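Local coordinates for protein FAD-dependent oxidoreductase (Actinomadura kijaniata, PDB 3M9V) that is a flavoprotein oxidoreductase of the acyl-CoA dehydrogenase family that takes part in making the sugar D-kijanose and binds dTDP, at residues A[338-341]-A[342-346]; A[347-350]-A[351-355]. All coordinates share one frame; numbering follows the deposited sequence. Where two conformers were deposited one is given.

Overall arrangement
The chain first lays down its N-terminal helices, then the mixed beta sheet, and then returns to helix for the C-terminal part of the acyl-CoA dehydrogenase fold. Both contacts lie there, on helix 329-362. Interaction 1 (338-346) comes first and interaction 2 (347-355) follows directly, in series, with centres about 14 Å apart. Neither closes a loop, and they neither nest nor cross. Each joins successive turns of one helix. Interaction 1 touches helices 253-260, 291-323 and 391-402. Interaction 2 packs on helices 264-283 and 291-323 and on the loop holding Val380. Both also reach the second subunit.

Interaction 1. Residues A[338-341]-A[342-346]; sequences RHFQ and CAKLA
Gln341 lies alongside Lys344, one turn on, and both side chains point the same way. The contact is loose, with Gln341 OE1 3.9 Å from Lys344 CD. Gln341 bends at chi2 (-68°), which brings its amide nitrogen back over the ring of the preceding Phe340. Gln341 NE2 sits 3.3 Å above the plane of the Phe340 ring, offset toward the rim. The ring also meets the lysine chain, with Phe340 CE1 4.2 Å from Lys344 CD. Lys344 is extended as far as CE and bends only at chi4 (-85°). Its NZ hydrogen-bonds to the carbonyls of Gly383, Met386 and Tyr389. The Gln341 amide hydrogen-bonds to the backbone of Pro388 and Tyr389.

Further round the helix, Cys342 SG rests 3.4 Å from Arg338 O. Arg338 NE is the nearest guanidinium atom, 4.2 Å from Cys342 SG. That NE forms a salt bridge with Asp301 of the second subunit. His339 ND1 is hydrogen-bonded to Tyr305 OH of that subunit. Four i to i+4 backbone hydrogen bonds join the turns, the shortest from Lys344 N to Phe340 O at 2.9 Å.

The buried ammonium and amide thus have backbone partners in residues 383-389. This stretch includes Phe385 and Gln387, which contact FMN in another structure of this protein; no flavin is bound to this chain here. The chemistry is consistent with Lys344 and Gln341 helping to fix the path of that segment.

Interaction 2. Residues A[347-350]-A[351-355]; sequences VNRL and APEIV
Pro352 packs its ring against the preceding turn, with CG and CD both 3.3 Å from Asn348 O. Its nitrogen has no hydrogen to give that carbonyl, and the helix kinks here. A glycine in place of Pro352 removes the ring, and would probably open a gap beside Asn348 O and Val380 and let the backbone flex more freely. The turns on either side stay bonded. Ala351 N reaches Val347 O at 2.9 Å, and Ile354 N bonds to Leu350 O at 3.0 Å. Ile354 also lays CG1 3.4 Å from Leu350 O, because CG1 stands beside its backbone N (chi1 -68°). Val347, Ala351 and Ile354 form the tight side, packed on Leu307 of helix 291-323.

The side of Arg349 and Glu353 is looser and partly exposed. Glu353 N to Arg349 O is a weak bond, 3.4 Å. Arg349 is modelled in two conformers. In the one described, the two side chains run at a slant to each other, Glu353 OE1 nears Arg349 CG at 3.6 Å, and Arg349 reaches Glu299 of the second subunit. Glu353 pairs with Arg303 of its own chain.

This is a proline kink in a long helix of the helical C-terminal domain of the acyl-CoA dehydrogenase fold.

Interaction 1. Residues A[338-341]-A[342-346]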
ATOM      1  N   ARG A 338     -22.448   4.139  -9.954  1.00 20.90           N
ATOM      2  CA  ARG A 338     -21.140   4.747  -9.769  1.00 21.40           C
ATOM      3  C   ARG A 338     -20.851   5.029  -8.286  1.00 20.26           C
ATOM      4  O   ARG A 338     -19.780   4.692  -7.805  1.00 17.54           O
ATOM      5  CB  ARG A 338     -21.081   6.062 -10.556  1.00 21.41           C
ATOM      6  CG  ARG A 338     -19.740   6.797 -10.373  1.00 24.59           C
ATOM      7  CD  ARG A 338     -18.726   6.253 -11.370  1.00 30.99           C
ATOM      8  NE  ARG A 338     -17.540   7.082 -11.631  1.00 33.75           N
ATOM      9  CZ  ARG A 338     -17.480   8.057 -12.532  1.00 30.79           C
ATOM     10  NH1 ARG A 338     -18.550   8.380 -13.241  1.00 26.56           N
ATOM     11  NH2 ARG A 338     -16.357   8.730 -12.719  1.00 22.77           N
ATOM     12  N   HIS A 339     -21.763   5.649  -7.547  1.00 18.40           N
ATOM     13  CA  HIS A 339     -21.584   5.719  -6.099  1.00 19.24           C
ATOM     14  C   HIS A 339     -21.352   4.351  -5.469  1.00 18.73           C
ATOM     15  O   HIS A 339     -20.427   4.245  -4.667  1.00 17.12           O
ATOM     16  CB  HIS A 339     -22.778   6.328  -5.360  1.00 16.10           C
ATOM     17  CG  HIS A 339     -22.874   7.819  -5.496  1.00 20.98           C
ATOM     18  ND1 HIS A 339     -22.163   8.690  -4.696  1.00 17.03           N
ATOM     19  CD2 HIS A 339     -23.605   8.590  -6.340  1.00 20.67           C
ATOM     20  CE1 HIS A 339     -22.480   9.936  -5.015  1.00 21.87           C
ATOM     21  NE2 HIS A 339     -23.335   9.902  -6.024  1.00 22.13           N
ATOM     22  N   PHE A 340     -22.179   3.354  -5.797  1.00 17.63           N
ATOM     23  CA  PHE A 340     -22.064   1.979  -5.288  1.00 15.78           C
ATOM     24  C   PHE A 340     -20.672   1.439  -5.611  1.00 15.12           C
ATOM     25  O   PHE A 340     -19.932   0.976  -4.731  1.00 13.11           O
ATOM     26  CB  PHE A 340     -23.182   1.094  -5.875  1.00 12.14           C
ATOM     27  CG  PHE A 340     -23.219  -0.347  -5.411  1.00 18.66           C
ATOM     28  CD1 PHE A 340     -22.505  -0.813  -4.301  1.00 16.41           C
ATOM     29  CD2 PHE A 340     -23.982  -1.273  -6.133  1.00 20.14           C
ATOM     30  CE1 PHE A 340     -22.576  -2.163  -3.893  1.00 15.48           C
ATOM     31  CE2 PHE A 340     -24.012  -2.640  -5.780  1.00 17.79           C
ATOM     32  CZ  PHE A 340     -23.306  -3.082  -4.642  1.00 14.85           C
ATOM     33  N   GLN A 341     -20.308   1.439  -6.890  1.00 13.94           N
ATOM     34  CA  GLN A 341     -19.041   0.804  -7.232  1.00 13.22           C
ATOM     35  C   GLN A 341     -17.752   1.489  -6.733  1.00 14.65           C
ATOM     36  O   GLN A 341     -16.770   0.815  -6.420  1.00 12.63           O
ATOM     37  CB  GLN A 341     -18.969   0.429  -8.713  1.00 14.76           C
ATOM     38  CG  GLN A 341     -20.198  -0.424  -9.102  1.00 12.97           C
ATOM     39  CD  GLN A 341     -20.166  -1.797  -8.439  1.00 18.99           C
ATOM     40  OE1 GLN A 341     -19.111  -2.444  -8.378  1.00 17.64           O
ATOM     41  NE2 GLN A 341     -21.328  -2.270  -7.979  1.00 14.39           N
ATOM     42  N   CYS A 342     -17.730   2.814  -6.700  1.00 11.12           N
ATOM     43  CA  CYS A 342     -16.585   3.539  -6.159  1.00 15.70           C
ATOM     44  C   CYS A 342     -16.388   3.094  -4.704  1.00 14.03           C
ATOM     45  O   CYS A 342     -15.277   2.776  -4.298  1.00 17.33           O
ATOM     46  CB  CYS A 342     -16.863   5.052  -6.150  1.00 11.89           C
ATOM     47  SG  CYS A 342     -16.558   5.700  -7.800  1.00 20.20           S
ATOM     48  N   ALA A 343     -17.478   3.103  -3.950  1.00 12.91           N
ATOM     49  CA  ALA A 343     -17.430   2.753  -2.517  1.00 15.70           C
ATOM     50  C   ALA A 343     -17.095   1.283  -2.283  1.00 14.11           C
ATOM     51  O   ALA A 343     -16.348   0.948  -1.362  1.00 15.11           O
ATOM     52  CB  ALA A 343     -18.743   3.114  -1.793  1.00 11.19           C
ATOM     53  N   LYS A 344     -17.662   0.402  -3.100  1.00 13.75           N
ATOM     54  CA  LYS A 344     -17.398  -1.033  -2.998  1.00 13.38           C
ATOM     55  C   LYS A 344     -15.930  -1.390  -3.179  1.00 15.11           C
ATOM     56  O   LYS A 344     -15.364  -2.186  -2.427  1.00 14.85           O
ATOM     57  CB  LYS A 344     -18.235  -1.830  -4.025  1.00 14.56           C
ATOM     58  CG  LYS A 344     -18.125  -3.346  -3.834  1.00 17.57           C
ATOM     59  CD  LYS A 344     -18.958  -4.136  -4.870  1.00 21.77           C
ATOM     60  CE  LYS A 344     -19.259  -5.571  -4.426  1.00 22.66           C
ATOM     61  NZ  LYS A 344     -18.070  -6.346  -4.827  1.00 32.95           N
ATOM     62  N   LEU A 345     -15.286  -0.805  -4.181  1.00 13.60           N
ATOM     63  CA  LEU A 345     -13.872  -1.086  -4.378  1.00 15.16           C
ATOM     64  C   LEU A 345     -13.049  -0.649  -3.161  1.00 17.61           C
ATOM     65  O   LEU A 345     -12.157  -1.369  -2.707  1.00 17.26           O
ATOM     66  CB  LEU A 345     -13.394  -0.411  -5.659  1.00 15.45           C
ATOM     67  CG  LEU A 345     -12.103  -0.943  -6.291  1.00 19.34           C
ATOM     68  CD1 LEU A 345     -12.246  -0.660  -7.775  1.00 30.28           C
ATOM     69  CD2 LEU A 345     -11.004  -0.019  -5.840  1.00 27.89           C
ATOM     70  N   ALA A 346     -13.343   0.523  -2.611  1.00 15.07           N
ATOM     71  CA  ALA A 346     -12.654   1.008  -1.410  1.00 13.23           C
ATOM     72  C   ALA A 346     -12.959   0.089  -0.248  1.00 12.98           C
ATOM     73  O   ALA A 346     -12.044  -0.309   0.471  1.00 16.30           O
ATOM     74  CB  ALA A 346     -13.156   2.393  -1.088  1.00 13.82           C
TER

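Interaction 2. Residues A[347-350]-A[351-355]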
ATOM      1  N   VAL A 347     -14.229  -0.270  -0.049  1.00 13.56           N
ATOM      2  CA  VAL A 347     -14.562  -1.173   1.057  1.00 14.23           C
ATOM      3  C   VAL A 347     -13.800  -2.514   1.011  1.00 16.21           C
ATOM      4  O   VAL A 347     -13.295  -2.997   2.033  1.00 14.80           O
ATOM      5  CB  VAL A 347     -16.070  -1.460   1.110  1.00 13.57           C
ATOM      6  CG1 VAL A 347     -16.358  -2.630   2.081  1.00 19.37           C
ATOM      7  CG2 VAL A 347     -16.771  -0.190   1.561  1.00 14.19           C
ATOM      8  N   ASN A 348     -13.739  -3.134  -0.167  1.00 13.96           N
ATOM      9  CA  ASN A 348     -13.081  -4.410  -0.380  1.00 13.95           C
ATOM     10  C   ASN A 348     -11.556  -4.354  -0.263  1.00 16.12           C
ATOM     11  O   ASN A 348     -10.900  -5.383  -0.137  1.00 17.33           O
ATOM     12  CB  ASN A 348     -13.419  -4.941  -1.781  1.00 16.87           C
ATOM     13  CG  ASN A 348     -14.801  -5.545  -1.834  1.00 18.12           C
ATOM     14  OD1 ASN A 348     -15.325  -5.866  -0.780  1.00 19.49           O
ATOM     15  ND2 ASN A 348     -15.403  -5.699  -3.019  1.00 21.97           N
ATOM     16  N   ARG A 349     -10.961  -3.173  -0.309  1.00 18.61           N
ATOM     17  CA  ARG A 349      -9.552  -3.071   0.037  0.50 18.97           C
ATOM     18  C   ARG A 349      -9.397  -2.668   1.498  1.00 19.43           C
ATOM     19  O   ARG A 349      -8.590  -3.265   2.210  1.00 19.22           O
ATOM     20  CB  ARG A 349      -8.796  -2.104  -0.880  0.50 19.79           C
ATOM     21  CG  ARG A 349      -7.292  -2.328  -0.829  0.50 24.84           C
ATOM     22  CD  ARG A 349      -6.609  -1.933  -2.123  0.50 27.69           C
ATOM     23  NE  ARG A 349      -7.143  -2.632  -3.289  0.50 29.03           N
ATOM     24  CZ  ARG A 349      -7.265  -2.058  -4.483  0.50 25.27           C
ATOM     25  NH1 ARG A 349      -7.758  -2.730  -5.512  0.50 21.64           N
ATOM     26  NH2 ARG A 349      -6.883  -0.800  -4.639  0.50 22.09           N
ATOM     27  N   LEU A 350     -10.170  -1.708   1.988  1.00 17.55           N
ATOM     28  CA  LEU A 350      -9.946  -1.288   3.364  1.00 16.75           C
ATOM     29  C   LEU A 350     -10.349  -2.319   4.406  1.00 16.56           C
ATOM     30  O   LEU A 350      -9.614  -2.524   5.371  1.00 17.50           O
ATOM     31  CB  LEU A 350     -10.646   0.025   3.685  1.00 14.96           C
ATOM     32  CG  LEU A 350     -10.134   1.290   2.989  1.00 22.32           C
ATOM     33  CD1 LEU A 350     -11.101   2.448   3.187  1.00 21.88           C
ATOM     34  CD2 LEU A 350      -8.739   1.614   3.467  1.00 25.14           C
ATOM     35  N   ALA A 351     -11.528  -2.920   4.268  1.00 15.46           N
ATOM     36  CA  ALA A 351     -11.964  -3.837   5.319  1.00 16.97           C
ATOM     37  C   ALA A 351     -10.992  -5.011   5.514  1.00 15.82           C
ATOM     38  O   ALA A 351     -10.572  -5.260   6.647  1.00 15.26           O
ATOM     39  CB  ALA A 351     -13.459  -4.223   5.195  1.00 12.70           C
ATOM     40  N   PRO A 352     -10.579  -5.722   4.447  1.00 15.93           N
ATOM     41  CA  PRO A 352      -9.620  -6.794   4.762  1.00 14.53           C
ATOM     42  C   PRO A 352      -8.273  -6.340   5.334  1.00 17.89           C
ATOM     43  O   PRO A 352      -7.682  -7.052   6.155  1.00 16.55           O
ATOM     44  CB  PRO A 352      -9.378  -7.493   3.410  1.00 16.07           C
ATOM     45  CG  PRO A 352     -10.594  -7.234   2.637  1.00 14.04           C
ATOM     46  CD  PRO A 352     -11.113  -5.861   3.072  1.00 15.43           C
ATOM     47  N   GLU A 353      -7.799  -5.164   4.931  1.00 15.91           N
ATOM     48  CA  GLU A 353      -6.564  -4.609   5.480  1.00 19.27           C
ATOM     49  C   GLU A 353      -6.700  -4.364   6.972  1.00 18.09           C
ATOM     50  O   GLU A 353      -5.834  -4.735   7.764  1.00 19.02           O
ATOM     51  CB  GLU A 353      -6.228  -3.240   4.877  1.00 18.37           C
ATOM     52  CG  GLU A 353      -5.148  -3.240   3.832  1.00 31.03           C
ATOM     53  CD  GLU A 353      -5.041  -1.857   3.190  1.00 44.15           C
ATOM     54  OE1 GLU A 353      -5.072  -1.789   1.936  1.00 45.72           O
ATOM     55  OE2 GLU A 353      -4.948  -0.867   3.964  1.00 44.20           O
ATOM     56  N   ILE A 354      -7.772  -3.693   7.374  1.00 14.23           N
ATOM     57  CA  ILE A 354      -7.984  -3.545   8.812  1.00 14.19           C
ATOM     58  C   ILE A 354      -7.966  -4.892   9.564  1.00 16.03           C
ATOM     59  O   ILE A 354      -7.316  -5.057  10.615  1.00 13.08           O
ATOM     60  CB  ILE A 354      -9.322  -2.815   9.015  1.00 13.72           C
ATOM     61  CG1 ILE A 354      -9.190  -1.370   8.514  1.00 12.52           C
ATOM     62  CG2 ILE A 354      -9.781  -2.922  10.470  1.00 13.08           C
ATOM     63  CD1 ILE A 354     -10.548  -0.695   8.377  1.00 12.57           C
ATOM     64  N   VAL A 355      -8.704  -5.873   9.049  1.00 13.21           N
ATOM     65  CA  VAL A 355      -8.843  -7.121   9.795  1.00 13.87           C
ATOM     66  C   VAL A 355      -7.436  -7.711   9.890  1.00 18.17           C
ATOM     67  O   VAL A 355      -6.989  -8.115  10.971  1.00 16.69           O
ATOM     68  CB  VAL A 355      -9.810  -8.128   9.115  1.00 15.95           C
ATOM     69  CG1 VAL A 355      -9.706  -9.487   9.773  1.00 15.59           C
ATOM     70  CG2 VAL A 355     -11.273  -7.637   9.184  1.00  9.89           C
TER